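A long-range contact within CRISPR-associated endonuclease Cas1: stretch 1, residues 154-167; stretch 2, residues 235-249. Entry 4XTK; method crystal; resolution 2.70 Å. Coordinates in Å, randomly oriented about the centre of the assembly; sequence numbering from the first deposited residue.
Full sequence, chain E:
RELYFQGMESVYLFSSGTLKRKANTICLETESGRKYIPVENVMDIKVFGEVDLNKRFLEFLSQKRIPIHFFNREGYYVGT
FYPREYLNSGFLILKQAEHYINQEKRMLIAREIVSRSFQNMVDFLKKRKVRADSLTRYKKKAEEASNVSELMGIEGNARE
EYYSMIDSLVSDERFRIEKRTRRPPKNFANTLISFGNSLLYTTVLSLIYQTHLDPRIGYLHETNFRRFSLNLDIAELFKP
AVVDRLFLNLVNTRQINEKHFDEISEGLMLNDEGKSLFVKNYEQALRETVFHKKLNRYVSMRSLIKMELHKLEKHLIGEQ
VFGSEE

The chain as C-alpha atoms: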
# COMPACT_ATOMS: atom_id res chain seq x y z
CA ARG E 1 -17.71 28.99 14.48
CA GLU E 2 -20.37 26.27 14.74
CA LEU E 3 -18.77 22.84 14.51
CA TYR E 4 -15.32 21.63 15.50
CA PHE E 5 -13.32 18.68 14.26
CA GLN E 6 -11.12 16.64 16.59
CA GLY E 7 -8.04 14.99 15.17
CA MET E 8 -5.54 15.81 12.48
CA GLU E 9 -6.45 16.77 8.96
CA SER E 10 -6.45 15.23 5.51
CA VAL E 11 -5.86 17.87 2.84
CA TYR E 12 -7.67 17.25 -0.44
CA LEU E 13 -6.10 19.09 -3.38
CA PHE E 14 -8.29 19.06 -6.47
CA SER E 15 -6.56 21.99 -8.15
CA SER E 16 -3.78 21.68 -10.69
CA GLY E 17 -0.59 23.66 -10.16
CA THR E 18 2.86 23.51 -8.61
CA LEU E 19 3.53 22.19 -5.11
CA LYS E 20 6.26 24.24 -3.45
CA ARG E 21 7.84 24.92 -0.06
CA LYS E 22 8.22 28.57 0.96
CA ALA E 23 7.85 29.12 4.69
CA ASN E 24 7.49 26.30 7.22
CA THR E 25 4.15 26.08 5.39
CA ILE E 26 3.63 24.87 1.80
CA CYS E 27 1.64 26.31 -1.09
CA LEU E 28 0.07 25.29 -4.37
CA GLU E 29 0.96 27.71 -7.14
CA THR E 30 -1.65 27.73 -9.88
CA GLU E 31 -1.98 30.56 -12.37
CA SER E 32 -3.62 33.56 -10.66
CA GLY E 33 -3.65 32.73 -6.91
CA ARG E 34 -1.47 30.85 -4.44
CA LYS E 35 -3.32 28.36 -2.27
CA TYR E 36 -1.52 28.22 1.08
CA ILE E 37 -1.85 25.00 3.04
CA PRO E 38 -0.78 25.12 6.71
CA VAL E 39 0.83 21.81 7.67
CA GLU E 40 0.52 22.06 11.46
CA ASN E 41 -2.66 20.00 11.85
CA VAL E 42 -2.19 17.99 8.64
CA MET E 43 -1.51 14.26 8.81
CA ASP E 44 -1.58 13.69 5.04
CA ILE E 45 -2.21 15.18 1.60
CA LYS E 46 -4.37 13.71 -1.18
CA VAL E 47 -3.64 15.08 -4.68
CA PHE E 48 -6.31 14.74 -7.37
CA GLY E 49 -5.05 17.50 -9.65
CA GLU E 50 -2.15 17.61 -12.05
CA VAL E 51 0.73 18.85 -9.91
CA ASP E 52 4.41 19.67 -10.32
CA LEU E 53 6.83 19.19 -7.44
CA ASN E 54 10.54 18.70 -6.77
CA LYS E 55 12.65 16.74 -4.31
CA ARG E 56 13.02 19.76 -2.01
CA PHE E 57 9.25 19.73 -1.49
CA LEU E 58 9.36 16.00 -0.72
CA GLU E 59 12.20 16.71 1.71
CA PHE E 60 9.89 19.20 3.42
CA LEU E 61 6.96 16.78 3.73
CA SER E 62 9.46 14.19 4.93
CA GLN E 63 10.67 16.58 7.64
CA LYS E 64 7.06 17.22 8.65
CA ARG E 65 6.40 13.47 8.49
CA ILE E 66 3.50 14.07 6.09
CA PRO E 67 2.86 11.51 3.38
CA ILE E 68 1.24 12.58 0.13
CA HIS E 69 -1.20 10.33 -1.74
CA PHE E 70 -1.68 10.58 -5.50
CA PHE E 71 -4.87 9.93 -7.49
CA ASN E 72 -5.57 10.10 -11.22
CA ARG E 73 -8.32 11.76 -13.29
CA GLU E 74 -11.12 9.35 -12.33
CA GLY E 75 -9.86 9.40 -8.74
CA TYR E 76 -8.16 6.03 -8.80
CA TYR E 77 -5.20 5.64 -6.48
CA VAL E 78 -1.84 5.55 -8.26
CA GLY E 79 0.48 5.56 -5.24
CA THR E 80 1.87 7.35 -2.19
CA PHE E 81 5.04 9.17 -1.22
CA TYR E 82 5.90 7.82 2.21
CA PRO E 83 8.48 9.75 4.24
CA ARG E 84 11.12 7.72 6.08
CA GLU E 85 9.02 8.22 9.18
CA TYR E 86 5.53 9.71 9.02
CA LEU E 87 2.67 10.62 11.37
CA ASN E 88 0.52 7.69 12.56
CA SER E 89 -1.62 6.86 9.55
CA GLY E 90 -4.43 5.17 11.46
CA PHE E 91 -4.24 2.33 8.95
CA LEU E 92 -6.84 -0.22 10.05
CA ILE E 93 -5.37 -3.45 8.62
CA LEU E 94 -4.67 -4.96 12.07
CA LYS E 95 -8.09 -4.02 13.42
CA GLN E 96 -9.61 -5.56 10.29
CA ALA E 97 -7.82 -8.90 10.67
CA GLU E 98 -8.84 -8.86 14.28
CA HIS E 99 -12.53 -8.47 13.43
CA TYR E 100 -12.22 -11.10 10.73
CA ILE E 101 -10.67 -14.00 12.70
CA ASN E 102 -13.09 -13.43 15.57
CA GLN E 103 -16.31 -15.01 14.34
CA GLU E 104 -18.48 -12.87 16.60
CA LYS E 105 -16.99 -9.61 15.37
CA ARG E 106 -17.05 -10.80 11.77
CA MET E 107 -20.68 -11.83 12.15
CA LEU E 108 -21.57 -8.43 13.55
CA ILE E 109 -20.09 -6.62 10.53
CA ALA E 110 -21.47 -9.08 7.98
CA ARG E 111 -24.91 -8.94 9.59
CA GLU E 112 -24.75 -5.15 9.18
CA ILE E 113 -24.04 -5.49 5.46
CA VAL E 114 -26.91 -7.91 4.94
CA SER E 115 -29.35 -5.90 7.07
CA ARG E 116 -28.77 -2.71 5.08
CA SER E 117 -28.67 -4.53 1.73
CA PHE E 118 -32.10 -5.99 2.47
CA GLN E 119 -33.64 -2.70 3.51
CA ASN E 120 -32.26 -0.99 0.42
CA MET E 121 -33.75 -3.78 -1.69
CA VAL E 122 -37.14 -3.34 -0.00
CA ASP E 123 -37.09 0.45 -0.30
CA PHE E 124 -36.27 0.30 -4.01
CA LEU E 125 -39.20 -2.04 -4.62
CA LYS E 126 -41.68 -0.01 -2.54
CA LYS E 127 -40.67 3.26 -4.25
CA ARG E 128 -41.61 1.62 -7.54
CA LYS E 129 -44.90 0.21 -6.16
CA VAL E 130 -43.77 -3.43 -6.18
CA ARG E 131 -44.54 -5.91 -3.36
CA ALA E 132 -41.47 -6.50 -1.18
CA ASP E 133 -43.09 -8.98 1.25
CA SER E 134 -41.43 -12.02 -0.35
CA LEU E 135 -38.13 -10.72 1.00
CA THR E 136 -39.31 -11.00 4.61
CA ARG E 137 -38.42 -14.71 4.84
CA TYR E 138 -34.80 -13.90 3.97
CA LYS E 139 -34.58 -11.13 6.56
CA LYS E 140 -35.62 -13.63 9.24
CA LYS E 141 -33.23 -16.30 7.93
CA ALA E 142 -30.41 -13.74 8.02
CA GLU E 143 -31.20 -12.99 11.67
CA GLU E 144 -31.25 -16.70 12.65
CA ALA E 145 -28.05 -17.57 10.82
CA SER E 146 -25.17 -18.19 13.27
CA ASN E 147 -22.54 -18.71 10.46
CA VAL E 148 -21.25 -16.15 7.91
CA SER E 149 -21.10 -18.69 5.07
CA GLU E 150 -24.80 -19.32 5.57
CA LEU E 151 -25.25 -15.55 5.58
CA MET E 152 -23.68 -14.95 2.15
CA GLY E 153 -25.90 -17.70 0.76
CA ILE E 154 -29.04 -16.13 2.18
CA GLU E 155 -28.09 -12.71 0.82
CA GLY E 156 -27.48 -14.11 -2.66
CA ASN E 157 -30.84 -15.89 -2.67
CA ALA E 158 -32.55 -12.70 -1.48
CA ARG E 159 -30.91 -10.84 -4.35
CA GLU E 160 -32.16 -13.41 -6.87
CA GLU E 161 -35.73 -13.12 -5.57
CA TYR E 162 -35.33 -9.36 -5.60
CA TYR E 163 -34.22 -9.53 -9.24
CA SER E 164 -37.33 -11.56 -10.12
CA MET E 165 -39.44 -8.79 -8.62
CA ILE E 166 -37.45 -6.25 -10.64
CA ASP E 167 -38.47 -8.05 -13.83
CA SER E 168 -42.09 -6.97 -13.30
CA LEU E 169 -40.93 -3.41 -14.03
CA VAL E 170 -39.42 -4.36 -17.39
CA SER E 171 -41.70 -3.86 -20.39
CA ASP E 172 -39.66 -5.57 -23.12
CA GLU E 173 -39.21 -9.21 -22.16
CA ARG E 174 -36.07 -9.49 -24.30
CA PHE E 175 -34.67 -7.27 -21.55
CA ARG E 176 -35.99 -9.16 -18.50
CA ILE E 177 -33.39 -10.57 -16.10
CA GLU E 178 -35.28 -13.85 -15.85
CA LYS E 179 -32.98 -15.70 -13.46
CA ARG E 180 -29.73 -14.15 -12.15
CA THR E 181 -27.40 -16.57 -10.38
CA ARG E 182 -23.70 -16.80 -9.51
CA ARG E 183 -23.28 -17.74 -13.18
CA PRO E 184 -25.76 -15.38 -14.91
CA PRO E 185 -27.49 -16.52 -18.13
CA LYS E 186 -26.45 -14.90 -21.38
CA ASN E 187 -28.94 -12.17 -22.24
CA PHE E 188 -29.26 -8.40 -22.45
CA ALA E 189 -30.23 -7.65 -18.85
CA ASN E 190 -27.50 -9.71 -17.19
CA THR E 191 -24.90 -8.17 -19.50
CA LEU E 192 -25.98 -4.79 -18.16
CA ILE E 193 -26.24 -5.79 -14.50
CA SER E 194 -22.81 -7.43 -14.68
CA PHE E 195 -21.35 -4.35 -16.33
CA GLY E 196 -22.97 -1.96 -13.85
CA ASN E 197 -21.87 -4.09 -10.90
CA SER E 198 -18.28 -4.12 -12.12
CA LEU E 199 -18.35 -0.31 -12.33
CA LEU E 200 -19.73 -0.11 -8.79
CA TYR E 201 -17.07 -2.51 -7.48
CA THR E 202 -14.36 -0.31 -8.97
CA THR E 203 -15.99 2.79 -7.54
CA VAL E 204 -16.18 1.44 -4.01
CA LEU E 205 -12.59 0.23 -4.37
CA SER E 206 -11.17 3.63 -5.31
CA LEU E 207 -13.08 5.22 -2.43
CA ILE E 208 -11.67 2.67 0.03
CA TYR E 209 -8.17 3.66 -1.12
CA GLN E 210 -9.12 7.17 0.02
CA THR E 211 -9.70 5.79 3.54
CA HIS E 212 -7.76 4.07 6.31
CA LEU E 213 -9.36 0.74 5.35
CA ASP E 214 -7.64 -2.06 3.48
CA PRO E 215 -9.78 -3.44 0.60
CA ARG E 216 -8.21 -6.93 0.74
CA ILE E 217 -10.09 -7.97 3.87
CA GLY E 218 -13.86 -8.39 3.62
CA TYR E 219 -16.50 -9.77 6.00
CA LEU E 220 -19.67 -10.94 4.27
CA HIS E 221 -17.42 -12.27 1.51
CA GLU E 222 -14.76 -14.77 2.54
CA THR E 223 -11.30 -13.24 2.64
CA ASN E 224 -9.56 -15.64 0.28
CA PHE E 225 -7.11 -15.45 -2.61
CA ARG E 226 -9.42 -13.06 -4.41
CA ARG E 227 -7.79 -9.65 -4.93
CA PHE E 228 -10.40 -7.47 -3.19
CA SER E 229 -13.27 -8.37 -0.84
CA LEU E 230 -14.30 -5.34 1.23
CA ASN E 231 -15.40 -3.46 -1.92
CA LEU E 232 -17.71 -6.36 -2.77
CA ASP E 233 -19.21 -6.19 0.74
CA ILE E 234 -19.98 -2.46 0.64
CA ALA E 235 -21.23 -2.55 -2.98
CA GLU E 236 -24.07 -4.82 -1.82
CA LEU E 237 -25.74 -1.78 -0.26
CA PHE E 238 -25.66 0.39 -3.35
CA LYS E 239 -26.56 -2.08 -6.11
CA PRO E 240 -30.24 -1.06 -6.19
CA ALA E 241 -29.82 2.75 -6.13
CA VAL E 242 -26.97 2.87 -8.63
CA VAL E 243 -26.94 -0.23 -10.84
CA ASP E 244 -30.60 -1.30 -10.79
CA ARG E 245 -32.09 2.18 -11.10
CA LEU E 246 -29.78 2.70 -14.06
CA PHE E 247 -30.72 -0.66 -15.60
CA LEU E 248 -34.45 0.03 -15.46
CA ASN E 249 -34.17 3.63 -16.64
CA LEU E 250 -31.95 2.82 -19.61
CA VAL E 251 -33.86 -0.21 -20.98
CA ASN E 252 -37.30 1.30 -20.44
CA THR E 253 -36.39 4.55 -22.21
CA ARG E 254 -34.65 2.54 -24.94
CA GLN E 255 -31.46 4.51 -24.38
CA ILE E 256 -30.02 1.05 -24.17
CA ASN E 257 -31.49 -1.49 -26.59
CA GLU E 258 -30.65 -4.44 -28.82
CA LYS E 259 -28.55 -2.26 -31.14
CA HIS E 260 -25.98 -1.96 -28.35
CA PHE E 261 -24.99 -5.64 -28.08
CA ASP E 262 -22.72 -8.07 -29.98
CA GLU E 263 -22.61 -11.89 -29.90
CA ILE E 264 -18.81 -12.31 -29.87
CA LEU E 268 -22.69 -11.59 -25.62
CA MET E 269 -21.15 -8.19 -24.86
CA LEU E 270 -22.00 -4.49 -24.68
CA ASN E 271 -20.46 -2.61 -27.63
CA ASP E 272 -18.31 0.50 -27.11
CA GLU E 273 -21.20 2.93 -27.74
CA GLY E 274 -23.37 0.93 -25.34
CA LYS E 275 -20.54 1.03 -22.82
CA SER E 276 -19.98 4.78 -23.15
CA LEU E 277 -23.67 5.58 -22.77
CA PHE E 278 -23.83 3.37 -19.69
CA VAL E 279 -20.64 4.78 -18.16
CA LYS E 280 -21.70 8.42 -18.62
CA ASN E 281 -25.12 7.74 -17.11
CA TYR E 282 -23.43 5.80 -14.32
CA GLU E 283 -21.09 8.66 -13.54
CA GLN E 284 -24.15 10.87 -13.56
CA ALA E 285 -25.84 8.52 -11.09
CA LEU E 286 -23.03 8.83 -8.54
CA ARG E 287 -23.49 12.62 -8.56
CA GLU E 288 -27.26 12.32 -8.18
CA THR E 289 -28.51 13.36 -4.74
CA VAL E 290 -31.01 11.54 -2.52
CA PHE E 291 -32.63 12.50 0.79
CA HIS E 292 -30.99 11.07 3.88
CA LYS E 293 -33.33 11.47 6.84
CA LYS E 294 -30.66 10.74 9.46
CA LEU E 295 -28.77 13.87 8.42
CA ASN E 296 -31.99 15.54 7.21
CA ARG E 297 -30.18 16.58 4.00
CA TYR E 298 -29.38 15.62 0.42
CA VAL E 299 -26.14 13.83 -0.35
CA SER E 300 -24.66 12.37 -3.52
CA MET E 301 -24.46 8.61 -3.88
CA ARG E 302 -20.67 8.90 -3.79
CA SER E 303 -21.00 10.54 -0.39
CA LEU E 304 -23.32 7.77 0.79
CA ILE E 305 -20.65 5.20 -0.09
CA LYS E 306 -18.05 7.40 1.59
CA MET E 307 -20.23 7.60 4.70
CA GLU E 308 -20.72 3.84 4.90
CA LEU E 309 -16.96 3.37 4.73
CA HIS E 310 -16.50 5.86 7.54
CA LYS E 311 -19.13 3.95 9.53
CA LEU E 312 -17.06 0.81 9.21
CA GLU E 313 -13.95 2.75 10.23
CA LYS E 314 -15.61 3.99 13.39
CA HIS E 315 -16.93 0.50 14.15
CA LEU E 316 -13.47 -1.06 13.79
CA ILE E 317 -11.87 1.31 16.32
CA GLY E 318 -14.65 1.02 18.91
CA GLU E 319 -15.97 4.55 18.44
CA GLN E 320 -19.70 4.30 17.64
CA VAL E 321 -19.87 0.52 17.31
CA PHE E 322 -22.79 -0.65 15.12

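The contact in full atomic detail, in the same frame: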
# COMPACT_ATOMS: atom_id res chain seq x y z
N ILE E 154 -27.73 -16.73 1.99
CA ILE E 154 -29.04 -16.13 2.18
C ILE E 154 -29.15 -14.80 1.43
O ILE E 154 -30.17 -14.52 0.80
CB ILE E 154 -29.33 -15.91 3.68
CG1 ILE E 154 -29.39 -17.26 4.41
CG2 ILE E 154 -30.64 -15.17 3.87
CD1 ILE E 154 -29.29 -17.15 5.92
N GLU E 155 -28.09 -14.00 1.48
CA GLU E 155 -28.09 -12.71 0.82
C GLU E 155 -28.22 -12.90 -0.69
O GLU E 155 -29.05 -12.25 -1.34
CB GLU E 155 -26.81 -11.93 1.17
CG GLU E 155 -26.94 -10.41 1.04
CD GLU E 155 -26.64 -9.92 -0.37
OE1 GLU E 155 -26.06 -10.70 -1.16
OE2 GLU E 155 -26.98 -8.76 -0.69
N GLY E 156 -27.41 -13.79 -1.25
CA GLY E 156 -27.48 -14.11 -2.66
C GLY E 156 -28.88 -14.52 -3.11
O GLY E 156 -29.38 -14.04 -4.12
N ASN E 157 -29.51 -15.41 -2.35
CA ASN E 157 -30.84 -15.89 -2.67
C ASN E 157 -31.87 -14.76 -2.60
O ASN E 157 -32.78 -14.68 -3.43
CB ASN E 157 -31.25 -17.04 -1.75
CG ASN E 157 -30.38 -18.27 -1.93
OD1 ASN E 157 -29.85 -18.52 -3.01
ND2 ASN E 157 -30.25 -19.06 -0.87
N ALA E 158 -31.71 -13.89 -1.60
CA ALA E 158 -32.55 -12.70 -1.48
C ALA E 158 -32.42 -11.83 -2.72
O ALA E 158 -33.41 -11.33 -3.26
CB ALA E 158 -32.17 -11.90 -0.24
N ARG E 159 -31.18 -11.64 -3.17
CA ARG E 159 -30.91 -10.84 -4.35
C ARG E 159 -31.63 -11.43 -5.57
O ARG E 159 -32.24 -10.69 -6.35
CB ARG E 159 -29.40 -10.76 -4.60
CG ARG E 159 -28.99 -9.85 -5.75
CD ARG E 159 -28.99 -8.39 -5.34
NE ARG E 159 -28.08 -8.13 -4.22
CZ ARG E 159 -28.02 -6.98 -3.56
NH1 ARG E 159 -28.80 -5.96 -3.91
NH2 ARG E 159 -27.17 -6.84 -2.55
N GLU E 160 -31.57 -12.75 -5.72
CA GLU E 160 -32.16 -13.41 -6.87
C GLU E 160 -33.68 -13.26 -6.88
O GLU E 160 -34.29 -13.05 -7.94
CB GLU E 160 -31.78 -14.89 -6.91
N GLU E 161 -34.29 -13.35 -5.71
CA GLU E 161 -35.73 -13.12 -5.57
C GLU E 161 -36.06 -11.66 -5.86
O GLU E 161 -37.07 -11.34 -6.50
CB GLU E 161 -36.20 -13.51 -4.17
CG GLU E 161 -37.62 -13.12 -3.85
CD GLU E 161 -38.62 -13.79 -4.78
OE1 GLU E 161 -38.31 -14.90 -5.26
OE2 GLU E 161 -39.70 -13.21 -5.02
N TYR E 162 -35.20 -10.78 -5.37
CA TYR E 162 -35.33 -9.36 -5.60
C TYR E 162 -35.29 -9.06 -7.10
O TYR E 162 -36.08 -8.27 -7.60
CB TYR E 162 -34.23 -8.62 -4.85
CG TYR E 162 -33.92 -7.24 -5.37
CD1 TYR E 162 -34.62 -6.14 -4.92
CD2 TYR E 162 -32.90 -7.05 -6.29
CE1 TYR E 162 -34.33 -4.87 -5.40
CE2 TYR E 162 -32.60 -5.79 -6.77
CZ TYR E 162 -33.32 -4.71 -6.32
OH TYR E 162 -33.02 -3.46 -6.79
N TYR E 163 -34.36 -9.71 -7.80
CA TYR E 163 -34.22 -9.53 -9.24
C TYR E 163 -35.46 -10.01 -10.01
O TYR E 163 -35.84 -9.40 -11.02
CB TYR E 163 -32.97 -10.26 -9.74
CG TYR E 163 -31.71 -9.44 -9.62
CD1 TYR E 163 -31.72 -8.09 -9.94
CD2 TYR E 163 -30.52 -10.01 -9.18
CE1 TYR E 163 -30.57 -7.32 -9.83
CE2 TYR E 163 -29.37 -9.25 -9.06
CZ TYR E 163 -29.40 -7.90 -9.39
OH TYR E 163 -28.26 -7.13 -9.29
N SER E 164 -36.09 -11.08 -9.53
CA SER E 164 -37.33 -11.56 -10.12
C SER E 164 -38.44 -10.53 -9.97
O SER E 164 -39.28 -10.39 -10.85
CB SER E 164 -37.76 -12.89 -9.50
OG SER E 164 -36.89 -13.94 -9.87
N MET E 165 -38.43 -9.82 -8.85
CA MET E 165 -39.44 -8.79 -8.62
C MET E 165 -39.15 -7.58 -9.50
O MET E 165 -40.07 -6.88 -9.92
CB MET E 165 -39.50 -8.39 -7.15
CG MET E 165 -39.86 -9.52 -6.18
SD MET E 165 -41.43 -10.33 -6.57
CE MET E 165 -42.54 -8.94 -6.74
N ILE E 166 -37.87 -7.35 -9.78
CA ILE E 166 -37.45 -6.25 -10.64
C ILE E 166 -37.95 -6.46 -12.07
O ILE E 166 -38.27 -5.51 -12.77
CB ILE E 166 -35.91 -6.09 -10.64
CG1 ILE E 166 -35.43 -5.58 -9.28
CG2 ILE E 166 -35.46 -5.12 -11.72
CD1 ILE E 166 -36.02 -4.26 -8.90
N ASP E 167 -38.03 -7.72 -12.48
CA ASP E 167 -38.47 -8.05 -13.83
C ASP E 167 -39.92 -7.67 -14.12
O ASP E 167 -40.33 -7.62 -15.28
CB ASP E 167 -38.28 -9.54 -14.10
CG ASP E 167 -36.91 -9.86 -14.68
OD1 ASP E 167 -36.26 -8.92 -15.19
OD2 ASP E 167 -36.51 -11.04 -14.64
N ALA E 235 -20.45 -2.68 -1.75
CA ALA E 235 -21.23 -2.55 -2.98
C ALA E 235 -22.63 -3.18 -2.87
O ALA E 235 -23.55 -2.78 -3.59
CB ALA E 235 -20.49 -3.16 -4.15
N GLU E 236 -22.78 -4.15 -1.98
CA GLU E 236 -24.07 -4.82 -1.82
C GLU E 236 -25.17 -3.84 -1.41
O GLU E 236 -26.34 -4.05 -1.71
CB GLU E 236 -23.97 -5.95 -0.79
CG GLU E 236 -22.98 -7.06 -1.13
CD GLU E 236 -23.44 -7.99 -2.24
OE1 GLU E 236 -24.38 -7.64 -2.99
OE2 GLU E 236 -22.86 -9.10 -2.37
N LEU E 237 -24.78 -2.77 -0.74
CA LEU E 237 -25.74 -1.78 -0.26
C LEU E 237 -26.24 -0.89 -1.38
O LEU E 237 -27.37 -0.40 -1.34
CB LEU E 237 -25.11 -0.91 0.83
CG LEU E 237 -25.08 -1.42 2.27
CD1 LEU E 237 -24.18 -2.64 2.43
CD2 LEU E 237 -24.66 -0.31 3.21
N PHE E 238 -25.37 -0.62 -2.35
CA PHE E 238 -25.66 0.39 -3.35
C PHE E 238 -26.09 -0.15 -4.72
O PHE E 238 -26.34 0.64 -5.64
CB PHE E 238 -24.45 1.30 -3.47
CG PHE E 238 -24.08 1.94 -2.18
CD1 PHE E 238 -24.68 3.12 -1.79
CD2 PHE E 238 -23.17 1.34 -1.32
CE1 PHE E 238 -24.37 3.70 -0.58
CE2 PHE E 238 -22.85 1.91 -0.12
CZ PHE E 238 -23.45 3.10 0.26
N LYS E 239 -26.17 -1.46 -4.84
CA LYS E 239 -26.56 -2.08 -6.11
C LYS E 239 -27.95 -1.64 -6.60
O LYS E 239 -28.12 -1.36 -7.80
CB LYS E 239 -26.50 -3.61 -5.99
CG LYS E 239 -25.11 -4.20 -6.23
CD LYS E 239 -25.05 -5.70 -5.95
CE LYS E 239 -23.71 -6.28 -6.41
NZ LYS E 239 -23.58 -7.73 -6.15
N PRO E 240 -28.96 -1.58 -5.71
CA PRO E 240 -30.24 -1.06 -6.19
C PRO E 240 -30.24 0.41 -6.66
O PRO E 240 -30.71 0.68 -7.76
CB PRO E 240 -31.16 -1.21 -4.97
CG PRO E 240 -30.56 -2.30 -4.18
CD PRO E 240 -29.08 -2.15 -4.35
N ALA E 241 -29.69 1.31 -5.86
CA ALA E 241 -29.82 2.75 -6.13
C ALA E 241 -28.96 3.20 -7.30
O ALA E 241 -29.31 4.14 -8.01
CB ALA E 241 -29.47 3.56 -4.89
N VAL E 242 -27.84 2.52 -7.52
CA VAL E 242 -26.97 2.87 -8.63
C VAL E 242 -27.22 1.98 -9.84
O VAL E 242 -27.74 2.44 -10.85
CB VAL E 242 -25.48 2.77 -8.24
CG1 VAL E 242 -24.62 3.13 -9.42
CG2 VAL E 242 -25.18 3.67 -7.06
N VAL E 243 -26.86 0.70 -9.72
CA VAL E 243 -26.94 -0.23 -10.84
C VAL E 243 -28.36 -0.51 -11.33
O VAL E 243 -28.64 -0.41 -12.52
CB VAL E 243 -26.30 -1.58 -10.48
CG1 VAL E 243 -26.41 -2.55 -11.65
CG2 VAL E 243 -24.84 -1.38 -10.09
N ASP E 244 -29.26 -0.87 -10.41
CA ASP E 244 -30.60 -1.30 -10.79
C ASP E 244 -31.47 -0.16 -11.30
O ASP E 244 -32.19 -0.31 -12.29
CB ASP E 244 -31.29 -1.99 -9.61
CG ASP E 244 -30.53 -3.21 -9.12
OD1 ASP E 244 -29.70 -3.74 -9.88
OD2 ASP E 244 -30.78 -3.64 -7.98
N ARG E 245 -31.40 0.99 -10.63
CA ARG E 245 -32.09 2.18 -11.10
C ARG E 245 -31.65 2.52 -12.52
O ARG E 245 -32.47 2.85 -13.38
CB ARG E 245 -31.84 3.36 -10.16
CG ARG E 245 -32.25 4.71 -10.74
CD ARG E 245 -32.41 5.74 -9.64
NE ARG E 245 -33.45 5.36 -8.69
CZ ARG E 245 -33.31 5.41 -7.37
NH1 ARG E 245 -32.17 5.83 -6.83
NH2 ARG E 245 -34.32 5.04 -6.58
N LEU E 246 -30.35 2.41 -12.75
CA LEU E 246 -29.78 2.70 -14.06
C LEU E 246 -30.25 1.69 -15.10
O LEU E 246 -30.56 2.05 -16.23
CB LEU E 246 -28.26 2.71 -13.96
CG LEU E 246 -27.47 3.39 -15.06
CD1 LEU E 246 -27.91 4.84 -15.18
CD2 LEU E 246 -25.99 3.30 -14.74
N PHE E 247 -30.31 0.42 -14.70
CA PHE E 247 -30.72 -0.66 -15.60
C PHE E 247 -32.15 -0.48 -16.08
O PHE E 247 -32.43 -0.58 -17.28
CB PHE E 247 -30.56 -2.02 -14.92
CG PHE E 247 -31.42 -3.09 -15.51
CD1 PHE E 247 -31.13 -3.61 -16.77
CD2 PHE E 247 -32.52 -3.58 -14.82
CE1 PHE E 247 -31.94 -4.59 -17.32
CE2 PHE E 247 -33.32 -4.56 -15.37
CZ PHE E 247 -33.03 -5.07 -16.62
N LEU E 248 -33.05 -0.21 -15.14
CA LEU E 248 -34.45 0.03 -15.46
C LEU E 248 -34.61 1.27 -16.36
O LEU E 248 -35.25 1.21 -17.41
CB LEU E 248 -35.28 0.21 -14.18
CG LEU E 248 -35.61 -1.03 -13.34
CD1 LEU E 248 -36.39 -0.63 -12.10
CD2 LEU E 248 -36.37 -2.06 -14.16
N ASN E 249 -34.03 2.38 -15.92
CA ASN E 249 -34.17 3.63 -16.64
C ASN E 249 -33.68 3.54 -18.08
O ASN E 249 -34.33 4.03 -19.00
CB ASN E 249 -33.42 4.75 -15.91
CG ASN E 249 -34.12 5.18 -14.64
OD1 ASN E 249 -35.17 4.64 -14.28
ND2 ASN E 249 -33.54 6.14 -13.94

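The apolar part of this contact is small and centres on Ile166, whose CA-to-CB bond points toward the other helix. With chi1 in m, Ile166 CG2 lies 4.0 Å from Leu248 CD2 and 4.3 Å from Phe247 CE2. The second approach is to the edge of the phenylalanine ring, near its plane, so this is side-on packing rather than coverage of a ring face. Phe247 and Leu248 also direct their CA-to-CB bonds toward the first stretch, and a single methyl of the isoleucine, CG2, meets both. All three residues are buried, as suits side chains that offer only carbon to the contact.

One turn back along the first helix, Tyr162 joins apolar to polar packing. Its CZ lies 4.2 Å from Pro240 CG, while its OH donates a short hydrogen bond to Asp244 OD2, with 2.5 Å between OH and OD2. The t rotamer (chi1 159°) carries the hydroxyl across to the carboxylate, which sits at the ring edge, near the ring plane, where a phenol can donate. A tyrosine thus supplies both carbon surface and a donor for a buried acid. The other carboxylate oxygen, Asp244 OD1, is 3.7 Å from Tyr163 CE1, again at a ring edge; Tyr163 starts out sideways, but its end comes nearer.

The polar edge is organised by Arg159, which has the largest area covered by the opposing stretch, 75 Å² of a summed 466 Å². Its side chain, with chi1 t and chi2 and chi3 both p, brings NH2 to 2.9 Å from Glu236 OE1 in a salt bridge. The same nitrogen donates a hydrogen bond to the backbone, with Arg159 NH2 3.0 Å from Glu236 O and an N-H...acceptor angle of 153°. The second helix is kinked here: the N atoms of Leu237, Pro240 and Ala241 lack a bond to the preceding turn, and proline has no amide hydrogen to give. Lys239 CD lies over one face of the guanidinium, and Pro240 CD is near its plane, 3.8 Å from Arg159 NH1.

Charge balance explains how two acids can be neighbours. Glu155 OE2 and Glu236 OE1 are 3.6 Å apart, an unfavourable approach of like charges, yet Arg159 NH2 also forms a salt bridge with Glu155 OE2 at 2.7 Å, although the hydrogen bond is weak at 122°. Lys239 NZ adds a salt bridge, 3.3 Å from Glu236 OE1. Both of these bridges are internal to their own helix. With the helix axes 12.5 Å apart at closest approach and inclined at 31°, it is Arg159 with Glu236 and Tyr162 with Asp244 that span the gap.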